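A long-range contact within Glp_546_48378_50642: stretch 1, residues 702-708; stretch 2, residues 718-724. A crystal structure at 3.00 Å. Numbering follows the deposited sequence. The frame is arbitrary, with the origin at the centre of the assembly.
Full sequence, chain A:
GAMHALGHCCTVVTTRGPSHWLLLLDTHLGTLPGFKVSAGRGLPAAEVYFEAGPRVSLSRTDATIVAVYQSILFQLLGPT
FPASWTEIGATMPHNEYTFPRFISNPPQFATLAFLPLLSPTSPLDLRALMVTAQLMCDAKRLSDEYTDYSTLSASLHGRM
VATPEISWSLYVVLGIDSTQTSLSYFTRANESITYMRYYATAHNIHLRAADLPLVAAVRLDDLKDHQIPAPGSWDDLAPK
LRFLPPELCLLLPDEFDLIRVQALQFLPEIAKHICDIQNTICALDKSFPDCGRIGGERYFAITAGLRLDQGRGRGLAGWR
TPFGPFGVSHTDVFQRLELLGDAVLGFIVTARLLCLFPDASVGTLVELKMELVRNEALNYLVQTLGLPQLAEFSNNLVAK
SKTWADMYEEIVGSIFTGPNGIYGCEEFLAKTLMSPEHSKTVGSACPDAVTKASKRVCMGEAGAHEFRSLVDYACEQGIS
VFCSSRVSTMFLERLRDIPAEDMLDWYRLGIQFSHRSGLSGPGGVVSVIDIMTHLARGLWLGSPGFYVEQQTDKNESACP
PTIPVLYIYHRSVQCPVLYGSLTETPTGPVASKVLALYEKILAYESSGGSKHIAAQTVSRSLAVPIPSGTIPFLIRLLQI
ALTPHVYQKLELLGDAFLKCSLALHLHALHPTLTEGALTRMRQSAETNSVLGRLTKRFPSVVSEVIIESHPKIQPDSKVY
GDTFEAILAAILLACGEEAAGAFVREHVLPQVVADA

Stretch 1 702-708: VSEVIIE
Stretch 2 718-724: KVYGDTF

Two helical segments of one chain meet here, residues 702-708 and 718-724. Both lie within longer helices: the first runs on beyond the stretch at its two ends, the second beyond its C-terminal end. Their axes approach to 11.0 Å, and their N-to-C directions make an angle of 121°, so the helices cross obliquely, nearer to antiparallel than to parallel. The register is set by Ile706 and Tyr720, whose CA atoms lie 7.9 Å apart. About 215 Å² is buried in all, a small contact made without any hydrogen bond across it, so packing must do the work.

Stretch 2 begins with Lys718, which is exposed and out of reach of stretch 1. Its side chain is extended, chi1 at -45° and the next three angles all t, and it also touches a crystal neighbour. Its carbonyl serves the helix: Asp722 N donates to Lys718 O at 2.9 Å, and Gly721 N makes a weak bond to the same Lys718 O at 2.6 Å.

Val719 (phi/psi -39/-32) points toward stretch 1 with chi1 t. Its CG1 meets CG2 of Ile706 at 4.1 Å, an apolar contact for which a short branched side chain is well suited, since it fills space close to its own backbone.

Tyr720 (-63/-51) starts sideways, but with chi1 at -83° and chi2 at -74° its ring carries the end of the side chain nearer to stretch 1. Ile706 CG2 lies over one face of the ring, 4.3 Å from Tyr720 CZ. The hydroxyl lies near two other residues of the first helix: Tyr720 OH is 3.7 Å from Ile707 CG1 and 4.3 Å from Ser703 O. The latter is too long for a hydrogen bond; that carbonyl accepts instead from its own helix, Ile707 N to Ser703 O at 3.2 Å. A long aromatic residue can thus touch three residues spanning one helical turn.

Gly721 (-71/-40) has no side chain and makes no contact across the interface. Asp722 (-64/-35, chi1 m) is likewise out of reach and partly exposed.

Thr723 (-74/-31) comes one turn after Val719 and also points toward stretch 1. With chi1 p, its methyl CG2 lies 4.0 Å from CD1 of Ile706, while OG1 sits near backbone carbonyls of its own helix, 3.1 Å from Tyr720 O. Threonine can therefore offer carbon to its neighbour while its hydroxyl stays close to polar atoms. Phe724 (-58/-51, chi1 t, chi2 84°) is buried but out of reach of stretch 1.

Ile706 is the main partner (-59/-64), with three of the five contacts: it points toward stretch 2 with chi1 and chi2 both m and touches Val719, Tyr720 and Thr723. Ile707, sideways at CB with chi1 m and chi2 t, brings its end nearer to the tyrosine, whereas Glu704 is exposed and its CA-to-CB bond points away from stretch 2.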

ATOM      1  N   VAL A 702      21.388  37.532   5.318  1.00 54.06           N
ATOM      2  CA  VAL A 702      20.104  37.224   4.702  1.00 54.35           C
ATOM      3  C   VAL A 702      19.042  38.213   5.164  1.00 54.71           C
ATOM      4  O   VAL A 702      18.458  38.935   4.364  1.00 54.59           O
ATOM      5  CB  VAL A 702      19.649  35.809   5.087  1.00 54.31           C
ATOM      6  CG1 VAL A 702      18.299  35.491   4.441  1.00 54.25           C
ATOM      7  CG2 VAL A 702      20.708  34.806   4.669  1.00 54.30           C
ATOM      8  N   SER A 703      18.792  38.227   6.466  1.00 55.22           N
ATOM      9  CA  SER A 703      17.808  39.123   7.049  1.00 55.76           C
ATOM     10  C   SER A 703      18.037  40.534   6.528  1.00 56.25           C
ATOM     11  O   SER A 703      17.094  41.277   6.274  1.00 56.20           O
ATOM     12  CB  SER A 703      17.935  39.120   8.579  1.00 55.71           C
ATOM     13  OG  SER A 703      17.952  37.804   9.115  1.00 56.05           O
ATOM     14  N   GLU A 704      19.309  40.887   6.370  1.00 57.04           N
ATOM     15  CA  GLU A 704      19.714  42.209   5.902  1.00 57.91           C
ATOM     16  C   GLU A 704      19.250  42.528   4.483  1.00 58.15           C
ATOM     17  O   GLU A 704      18.702  43.601   4.228  1.00 58.21           O
ATOM     18  CB  GLU A 704      21.233  42.333   5.981  1.00 57.95           C
ATOM     19  CG  GLU A 704      21.797  42.132   7.379  1.00 59.17           C
ATOM     20  CD  GLU A 704      23.319  42.172   7.414  1.00 60.63           C
ATOM     21  OE1 GLU A 704      23.907  43.193   6.996  1.00 61.67           O
ATOM     22  OE2 GLU A 704      23.930  41.179   7.862  1.00 61.73           O
ATOM     23  N   VAL A 705      19.486  41.602   3.560  1.00 58.72           N
ATOM     24  CA  VAL A 705      19.080  41.793   2.171  1.00 59.23           C
ATOM     25  C   VAL A 705      17.566  41.986   2.078  1.00 59.86           C
ATOM     26  O   VAL A 705      17.075  42.746   1.244  1.00 59.91           O
ATOM     27  CB  VAL A 705      19.480  40.583   1.306  1.00 59.05           C
ATOM     28  CG1 VAL A 705      19.115  40.835  -0.144  1.00 58.78           C
ATOM     29  CG2 VAL A 705      20.965  40.321   1.444  1.00 59.02           C
ATOM     30  N   ILE A 706      16.835  41.285   2.939  1.00 60.68           N
ATOM     31  CA  ILE A 706      15.383  41.379   2.969  1.00 61.51           C
ATOM     32  C   ILE A 706      14.973  42.817   3.250  1.00 62.42           C
ATOM     33  O   ILE A 706      14.335  43.467   2.426  1.00 62.71           O
ATOM     34  CB  ILE A 706      14.787  40.504   4.079  1.00 61.29           C
ATOM     35  CG1 ILE A 706      15.224  39.050   3.900  1.00 61.23           C
ATOM     36  CG2 ILE A 706      13.269  40.631   4.070  1.00 60.97           C
ATOM     37  CD1 ILE A 706      14.626  38.379   2.696  1.00 39.53           C
ATOM     38  N   ILE A 707      15.336  43.294   4.435  1.00 63.43           N
ATOM     39  CA  ILE A 707      15.033  44.653   4.855  1.00 64.39           C
ATOM     40  C   ILE A 707      15.549  45.613   3.792  1.00 65.22           C
ATOM     41  O   ILE A 707      14.969  46.670   3.548  1.00 65.28           O
ATOM     42  CB  ILE A 707      15.729  44.973   6.188  1.00 64.33           C
ATOM     43  CG1 ILE A 707      15.438  43.867   7.200  1.00 64.38           C
ATOM     44  CG2 ILE A 707      15.253  46.320   6.714  1.00 64.41           C
ATOM     45  CD1 ILE A 707      16.229  43.984   8.485  1.00 39.53           C
ATOM     46  N   GLU A 708      16.650  45.225   3.161  1.00 66.39           N
ATOM     47  CA  GLU A 708      17.269  46.027   2.128  1.00 67.55           C
ATOM     48  C   GLU A 708      16.340  46.213   0.941  1.00 67.83           C
ATOM     49  O   GLU A 708      16.202  47.316   0.420  1.00 67.85           O
ATOM     50  CB  GLU A 708      18.576  45.368   1.677  1.00 67.76           C
ATOM     51  CG  GLU A 708      19.306  46.113   0.569  1.00 69.78           C
ATOM     52  CD  GLU A 708      19.334  47.611   0.801  1.00 72.68           C
ATOM     53  OE1 GLU A 708      19.765  48.039   1.895  1.00 73.66           O
ATOM     54  OE2 GLU A 708      18.923  48.359  -0.113  1.00 73.68           O
ATOM     55  N   LYS A 718       5.451  38.906   6.174  1.00 44.62           N
ATOM     56  CA  LYS A 718       5.160  37.694   5.416  1.00 42.66           C
ATOM     57  C   LYS A 718       6.389  37.270   4.622  1.00 40.90           C
ATOM     58  O   LYS A 718       6.806  36.111   4.677  1.00 40.89           O
ATOM     59  CB  LYS A 718       3.977  37.958   4.470  1.00 43.01           C
ATOM     60  CG  LYS A 718       2.833  38.700   5.154  1.00 44.52           C
ATOM     61  CD  LYS A 718       1.516  38.559   4.429  1.00 47.34           C
ATOM     62  CE  LYS A 718       0.365  39.032   5.325  1.00 48.27           C
ATOM     63  NZ  LYS A 718      -0.984  38.768   4.730  1.00 49.59           N
ATOM     64  N   VAL A 719       6.966  38.228   3.900  1.00 38.51           N
ATOM     65  CA  VAL A 719       8.140  37.998   3.071  1.00 36.18           C
ATOM     66  C   VAL A 719       9.139  37.061   3.708  1.00 34.69           C
ATOM     67  O   VAL A 719       9.832  36.325   3.018  1.00 34.35           O
ATOM     68  CB  VAL A 719       8.858  39.306   2.766  1.00 36.15           C
ATOM     69  CG1 VAL A 719      10.093  39.028   1.950  1.00 35.60           C
ATOM     70  CG2 VAL A 719       7.931  40.243   2.015  1.00 35.88           C
ATOM     71  N   TYR A 720       9.219  37.100   5.030  1.00 33.19           N
ATOM     72  CA  TYR A 720      10.138  36.244   5.754  1.00 31.77           C
ATOM     73  C   TYR A 720       9.781  34.784   5.543  1.00 31.09           C
ATOM     74  O   TYR A 720      10.632  33.974   5.183  1.00 31.20           O
ATOM     75  CB  TYR A 720      10.106  36.592   7.241  1.00 31.63           C
ATOM     76  CG  TYR A 720      10.979  37.774   7.602  1.00 30.55           C
ATOM     77  CD1 TYR A 720      12.371  37.649   7.648  1.00 29.67           C
ATOM     78  CD2 TYR A 720      10.421  39.027   7.877  1.00 30.15           C
ATOM     79  CE1 TYR A 720      13.181  38.736   7.959  1.00 29.82           C
ATOM     80  CE2 TYR A 720      11.229  40.125   8.187  1.00 30.23           C
ATOM     81  CZ  TYR A 720      12.604  39.969   8.226  1.00 30.17           C
ATOM     82  OH  TYR A 720      13.406  41.043   8.537  1.00 30.39           O
ATOM     83  N   GLY A 721       8.518  34.445   5.766  1.00 30.25           N
ATOM     84  CA  GLY A 721       8.110  33.072   5.579  1.00 29.63           C
ATOM     85  C   GLY A 721       8.098  32.730   4.107  1.00 29.11           C
ATOM     86  O   GLY A 721       8.519  31.648   3.704  1.00 28.70           O
ATOM     87  N   ASP A 722       7.627  33.680   3.307  1.00 28.86           N
ATOM     88  CA  ASP A 722       7.512  33.527   1.860  1.00 28.56           C
ATOM     89  C   ASP A 722       8.830  33.339   1.118  1.00 27.99           C
ATOM     90  O   ASP A 722       8.889  32.625   0.127  1.00 28.11           O
ATOM     91  CB  ASP A 722       6.745  34.719   1.276  1.00 28.79           C
ATOM     92  CG  ASP A 722       5.263  34.683   1.618  1.00 29.78           C
ATOM     93  OD1 ASP A 722       4.916  34.515   2.812  1.00 30.81           O
ATOM     94  OD2 ASP A 722       4.438  34.822   0.692  1.00 31.29           O
ATOM     95  N   THR A 723       9.893  33.979   1.577  1.00 27.31           N
ATOM     96  CA  THR A 723      11.174  33.805   0.907  1.00 26.44           C
ATOM     97  C   THR A 723      11.720  32.422   1.243  1.00 25.71           C
ATOM     98  O   THR A 723      12.422  31.815   0.436  1.00 25.65           O
ATOM     99  CB  THR A 723      12.204  34.865   1.338  1.00 26.60           C
ATOM    100  OG1 THR A 723      12.391  34.801   2.752  1.00 27.05           O
ATOM    101  CG2 THR A 723      11.737  36.259   0.935  1.00 26.09           C
ATOM    102  N   PHE A 724      11.395  31.921   2.430  1.00 24.92           N
ATOM    103  CA  PHE A 724      11.859  30.600   2.819  1.00 24.29           C
ATOM    104  C   PHE A 724      11.361  29.590   1.794  1.00 24.03           C
ATOM    105  O   PHE A 724      12.134  28.792   1.277  1.00 23.81           O
ATOM    106  CB  PHE A 724      11.334  30.214   4.199  1.00 24.15           C
ATOM    107  CG  PHE A 724      11.774  28.840   4.647  1.00 24.23           C
ATOM    108  CD1 PHE A 724      13.014  28.647   5.254  1.00 23.79           C
ATOM    109  CD2 PHE A 724      10.954  27.728   4.421  1.00 24.29           C
ATOM    110  CE1 PHE A 724      13.435  27.371   5.630  1.00 23.67           C
ATOM    111  CE2 PHE A 724      11.359  26.443   4.790  1.00 23.32           C
ATOM    112  CZ  PHE A 724      12.603  26.260   5.395  1.00 23.69           C
TER